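Local coordinates for protein GlcNAc Inducible Gene 2, GIG2 (Candida albicans, PDB 6AKZ) that binds iron and is probably an oxygenase of the DUF1479 (Gig2-like) family in the cupin clan, encoded by a GlcNAc-inducible gene, at residues E155-L168 with W221-K233. Residues are numbered along the deposited sequence; the frame is centred on the assembly and turned at random.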
# COMPACT_ATOMS: atom_id res chain seq x y z
N GLU A 155 4.04 4.56 13.58
CA GLU A 155 2.80 5.27 13.31
C GLU A 155 1.63 4.31 13.37
O GLU A 155 0.48 4.73 13.60
CB GLU A 155 2.89 5.95 12.01
CG GLU A 155 4.11 6.93 11.92
CD GLU A 155 3.95 8.14 12.84
OE1 GLU A 155 2.79 8.64 12.93
OE2 GLU A 155 4.95 8.58 13.53
N PHE A 156 1.89 3.03 13.20
CA PHE A 156 0.78 2.01 13.28
C PHE A 156 0.78 1.37 14.68
O PHE A 156 1.77 1.47 15.49
CB PHE A 156 0.99 0.93 12.19
CG PHE A 156 0.75 1.43 10.82
CD1 PHE A 156 -0.52 1.31 10.26
CD2 PHE A 156 1.78 1.93 10.05
CE1 PHE A 156 -0.78 1.77 9.01
CE2 PHE A 156 1.55 2.40 8.78
CZ PHE A 156 0.28 2.32 8.26
N TYR A 157 -0.32 0.73 15.04
CA TYR A 157 -0.44 0.08 16.32
C TYR A 157 -1.52 -0.94 16.35
O TYR A 157 -2.36 -0.99 15.45
CB TYR A 157 -0.76 1.17 17.38
CG TYR A 157 -2.14 1.75 17.35
CD1 TYR A 157 -2.46 2.74 16.46
CD2 TYR A 157 -3.14 1.26 18.20
CE1 TYR A 157 -3.74 3.34 16.45
CE2 TYR A 157 -4.42 1.83 18.21
CZ TYR A 157 -4.70 2.89 17.35
OH TYR A 157 -5.94 3.42 17.27
N VAL A 158 -1.50 -1.77 17.40
CA VAL A 158 -2.63 -2.58 17.70
C VAL A 158 -2.95 -2.44 19.16
O VAL A 158 -2.08 -2.19 19.99
CB VAL A 158 -2.50 -4.08 17.37
CG1 VAL A 158 -2.39 -4.24 15.88
CG2 VAL A 158 -1.34 -4.78 18.09
N GLU A 159 -4.21 -2.62 19.46
CA GLU A 159 -4.69 -2.53 20.82
C GLU A 159 -4.58 -3.87 21.53
O GLU A 159 -4.02 -3.94 22.60
CB GLU A 159 -6.12 -2.06 20.82
CG GLU A 159 -6.60 -1.66 22.21
CD GLU A 159 -7.88 -0.86 22.12
OE1 GLU A 159 -8.91 -1.50 21.96
OE2 GLU A 159 -7.83 0.41 22.12
N ASP A 160 -5.01 -4.91 20.89
CA ASP A 160 -4.94 -6.24 21.47
C ASP A 160 -3.59 -6.85 21.22
O ASP A 160 -3.43 -7.68 20.40
CB ASP A 160 -6.04 -7.09 20.89
CG ASP A 160 -6.09 -8.48 21.46
OD1 ASP A 160 -5.30 -8.83 22.31
OD2 ASP A 160 -6.93 -9.20 20.94
N LYS A 161 -2.62 -6.40 21.97
CA LYS A 161 -1.24 -6.83 21.85
C LYS A 161 -1.02 -8.26 22.30
O LYS A 161 -0.09 -8.92 21.81
CB LYS A 161 -0.27 -5.92 22.58
CG LYS A 161 -0.21 -4.51 21.98
CD LYS A 161 0.84 -3.68 22.73
CE LYS A 161 1.09 -2.29 22.15
NZ LYS A 161 -0.25 -1.62 21.96
N GLU A 162 -1.88 -8.76 23.17
CA GLU A 162 -1.69 -10.10 23.66
C GLU A 162 -1.94 -11.13 22.59
O GLU A 162 -1.26 -12.15 22.57
CB GLU A 162 -2.61 -10.34 24.85
CG GLU A 162 -2.37 -11.67 25.58
CD GLU A 162 -0.92 -11.90 25.96
OE1 GLU A 162 -0.20 -10.95 26.38
OE2 GLU A 162 -0.49 -13.07 25.84
N ASN A 163 -2.93 -10.88 21.72
CA ASN A 163 -3.36 -11.87 20.74
C ASN A 163 -3.19 -11.56 19.27
O ASN A 163 -3.17 -12.50 18.44
CB ASN A 163 -4.81 -12.18 20.98
CG ASN A 163 -5.03 -12.77 22.33
OD1 ASN A 163 -4.36 -13.75 22.69
ND2 ASN A 163 -5.83 -12.13 23.11
N CYS A 164 -3.09 -10.28 18.92
CA CYS A 164 -3.10 -9.95 17.49
C CYS A 164 -1.79 -10.42 16.86
O CYS A 164 -0.66 -10.02 17.29
CB CYS A 164 -3.25 -8.45 17.30
SG CYS A 164 -3.48 -7.93 15.61
N LEU A 165 -1.90 -11.22 15.80
CA LEU A 165 -0.72 -11.88 15.21
C LEU A 165 0.07 -10.97 14.24
O LEU A 165 0.17 -11.25 13.04
CB LEU A 165 -1.10 -13.22 14.59
CG LEU A 165 -1.58 -14.24 15.64
CD1 LEU A 165 -2.02 -15.47 14.86
CD2 LEU A 165 -0.48 -14.60 16.63
N ILE A 166 0.67 -9.92 14.81
CA ILE A 166 1.48 -8.99 14.04
C ILE A 166 2.66 -8.53 14.89
O ILE A 166 2.54 -8.40 16.14
CB ILE A 166 0.64 -7.85 13.47
CG1 ILE A 166 1.49 -6.90 12.63
CG2 ILE A 166 -0.02 -7.06 14.57
CD1 ILE A 166 0.62 -5.95 11.80
N ASP A 167 3.79 -8.30 14.22
CA ASP A 167 4.97 -7.75 14.81
C ASP A 167 5.44 -6.57 13.97
O ASP A 167 6.11 -6.71 12.95
CB ASP A 167 6.05 -8.84 14.96
CG ASP A 167 7.43 -8.26 15.35
OD1 ASP A 167 7.50 -7.14 15.94
OD2 ASP A 167 8.45 -8.96 15.12
N LEU A 168 5.08 -5.39 14.43
CA LEU A 168 5.37 -4.18 13.67
C LEU A 168 6.83 -3.80 13.76
O LEU A 168 7.31 -3.00 12.95
CB LEU A 168 4.48 -3.05 14.20
CG LEU A 168 3.05 -3.12 13.70
CD1 LEU A 168 2.19 -2.11 14.47
CD2 LEU A 168 2.92 -2.83 12.23
N TRP A 221 -12.79 7.31 12.53
CA TRP A 221 -12.02 6.24 11.85
C TRP A 221 -10.50 6.48 12.01
O TRP A 221 -10.04 7.59 11.74
CB TRP A 221 -12.39 6.13 10.39
CG TRP A 221 -11.76 4.97 9.72
CD1 TRP A 221 -11.92 3.66 10.05
CD2 TRP A 221 -10.77 5.01 8.69
NE1 TRP A 221 -11.09 2.89 9.27
CE2 TRP A 221 -10.38 3.70 8.42
CE3 TRP A 221 -10.14 6.05 7.98
CZ2 TRP A 221 -9.46 3.38 7.42
CZ3 TRP A 221 -9.17 5.74 7.04
CH2 TRP A 221 -8.87 4.41 6.74
N ASP A 222 -9.81 5.46 12.44
CA ASP A 222 -8.38 5.47 12.72
C ASP A 222 -7.77 4.51 11.69
O ASP A 222 -7.80 3.29 11.84
CB ASP A 222 -8.08 5.00 14.15
CG ASP A 222 -6.63 5.26 14.54
OD1 ASP A 222 -5.78 5.37 13.62
OD2 ASP A 222 -6.39 5.36 15.75
N ALA A 223 -7.10 5.11 10.72
CA ALA A 223 -6.38 4.34 9.65
C ALA A 223 -5.13 3.57 10.07
O ALA A 223 -4.59 2.77 9.28
CB ALA A 223 -6.00 5.33 8.54
N PHE A 224 -4.74 3.77 11.30
CA PHE A 224 -3.48 3.25 11.81
C PHE A 224 -3.64 2.12 12.78
O PHE A 224 -2.62 1.59 13.19
CB PHE A 224 -2.59 4.36 12.32
CG PHE A 224 -2.23 5.29 11.23
CD1 PHE A 224 -1.12 5.04 10.42
CD2 PHE A 224 -3.07 6.36 10.90
CE1 PHE A 224 -0.82 5.87 9.36
CE2 PHE A 224 -2.76 7.19 9.84
CZ PHE A 224 -1.65 6.92 9.04
N LYS A 225 -4.89 1.78 13.12
CA LYS A 225 -5.15 0.68 14.03
C LYS A 225 -5.30 -0.63 13.23
O LYS A 225 -6.17 -0.72 12.35
CB LYS A 225 -6.43 0.97 14.77
CG LYS A 225 -6.82 -0.12 15.72
CD LYS A 225 -7.98 0.34 16.62
CE LYS A 225 -8.46 -0.83 17.51
NZ LYS A 225 -9.40 -0.19 18.49
N LEU A 226 -4.51 -1.64 13.57
CA LEU A 226 -4.39 -2.79 12.78
C LEU A 226 -5.00 -4.09 13.32
O LEU A 226 -4.85 -5.14 12.74
CB LEU A 226 -2.94 -2.94 12.40
CG LEU A 226 -2.33 -1.86 11.55
CD1 LEU A 226 -0.90 -2.23 11.20
CD2 LEU A 226 -3.10 -1.50 10.28
N ASP A 227 -5.70 -4.00 14.42
CA ASP A 227 -6.28 -5.21 15.03
C ASP A 227 -7.08 -6.07 14.09
O ASP A 227 -6.89 -7.30 14.06
CB ASP A 227 -7.15 -4.83 16.24
CG ASP A 227 -6.40 -4.12 17.35
OD1 ASP A 227 -5.74 -3.08 17.13
OD2 ASP A 227 -6.51 -4.59 18.52
N GLU A 228 -7.97 -5.48 13.32
CA GLU A 228 -8.83 -6.21 12.41
C GLU A 228 -8.10 -6.43 11.07
O GLU A 228 -8.17 -7.51 10.49
CB GLU A 228 -10.15 -5.46 12.14
CG GLU A 228 -11.04 -5.36 13.36
CD GLU A 228 -10.61 -4.27 14.29
OE1 GLU A 228 -9.96 -3.29 13.85
OE2 GLU A 228 -10.97 -4.35 15.47
N ARG A 229 -7.38 -5.40 10.59
CA ARG A 229 -6.71 -5.54 9.28
C ARG A 229 -5.70 -6.66 9.14
O ARG A 229 -5.48 -7.18 8.05
CB ARG A 229 -6.08 -4.19 8.90
CG ARG A 229 -6.07 -4.03 7.39
CD ARG A 229 -5.68 -2.63 7.03
NE ARG A 229 -5.82 -2.44 5.60
CZ ARG A 229 -6.25 -1.31 5.02
NH1 ARG A 229 -6.53 -0.21 5.77
NH2 ARG A 229 -6.36 -1.26 3.72
N THR A 230 -5.06 -6.98 10.28
CA THR A 230 -4.16 -8.15 10.47
C THR A 230 -4.77 -9.45 9.92
O THR A 230 -4.06 -10.31 9.41
CB THR A 230 -3.70 -8.19 11.97
OG1 THR A 230 -2.81 -7.06 12.21
CG2 THR A 230 -2.90 -9.45 12.31
N TYR A 231 -6.09 -9.56 9.97
CA TYR A 231 -6.77 -10.76 9.59
C TYR A 231 -7.64 -10.60 8.32
O TYR A 231 -8.46 -11.43 8.02
CB TYR A 231 -7.66 -11.20 10.75
CG TYR A 231 -6.86 -11.49 11.99
CD1 TYR A 231 -6.24 -12.73 12.16
CD2 TYR A 231 -6.70 -10.51 12.99
CE1 TYR A 231 -5.47 -13.02 13.30
CE2 TYR A 231 -5.93 -10.80 14.14
CZ TYR A 231 -5.32 -12.08 14.26
OH TYR A 231 -4.52 -12.40 15.37
N SER A 232 -7.46 -9.48 7.62
CA SER A 232 -8.23 -9.21 6.43
C SER A 232 -7.66 -10.07 5.28
O SER A 232 -6.47 -10.24 5.13
CB SER A 232 -8.18 -7.72 6.07
OG SER A 232 -6.86 -7.29 5.72
N LYS A 233 -8.57 -10.52 4.43
CA LYS A 233 -8.30 -11.25 3.20
C LYS A 233 -8.45 -10.28 2.08
O LYS A 233 -9.58 -9.85 1.81
CB LYS A 233 -9.31 -12.38 3.08
CG LYS A 233 -9.23 -13.38 4.19
CD LYS A 233 -10.32 -14.44 4.08
CE LYS A 233 -9.98 -15.42 2.98
NZ LYS A 233 -10.80 -16.66 3.13
O HOH W 1 -9.10 2.49 19.94
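Leu226 inserts its CD1 methyl among Phe156, Ile166 and Leu168, lying 3.7 Å from Phe156 CD1, and so forms the apolar centre of a contact between two largely irregular chain segments, built round a single beta bridge, Tyr157 with Lys225, in this cupin-clan fold. Phe224 CD1 sits over one face of the Phe156 ring, toward its rim; with the planes at 51° the pair is oblique. Phe224 also meets His350 edge-to-face, tying the contact to strand 346-350 of the main sheet.

The bridge rests on two backbone bonds, Tyr157 N to Phe224 O (3.1 Å) and Leu226 N to Tyr157 O (2.9 Å). Beside it, the Tyr157 side chain, CG between backbone N and carbonyl carbon (chi1 72°), folds back so that Lys225 CA lies over its ring face, 4.1 Å from the centroid. Tyr157 OH donates to Asp222 OD2 at 2.5 Å, from above the carboxylate plane, while Asp222 OD1 accepts from Phe224 N in an Asx turn.

At the far end, Tyr231 OH takes the Leu165 N-H at 2.9 Å. On the bridge side, at the solvent edge, a long Glu159–Lys225 salt bridge is supplemented by a water joining the two side chains. Between these flanks the Asp227 carboxylate grips consecutive amides: OD1 receives Glu159 N through its syn lone pair, and OD2 receives Asp160 N on its syn side, 22° out of plane, both at 2.8 Å.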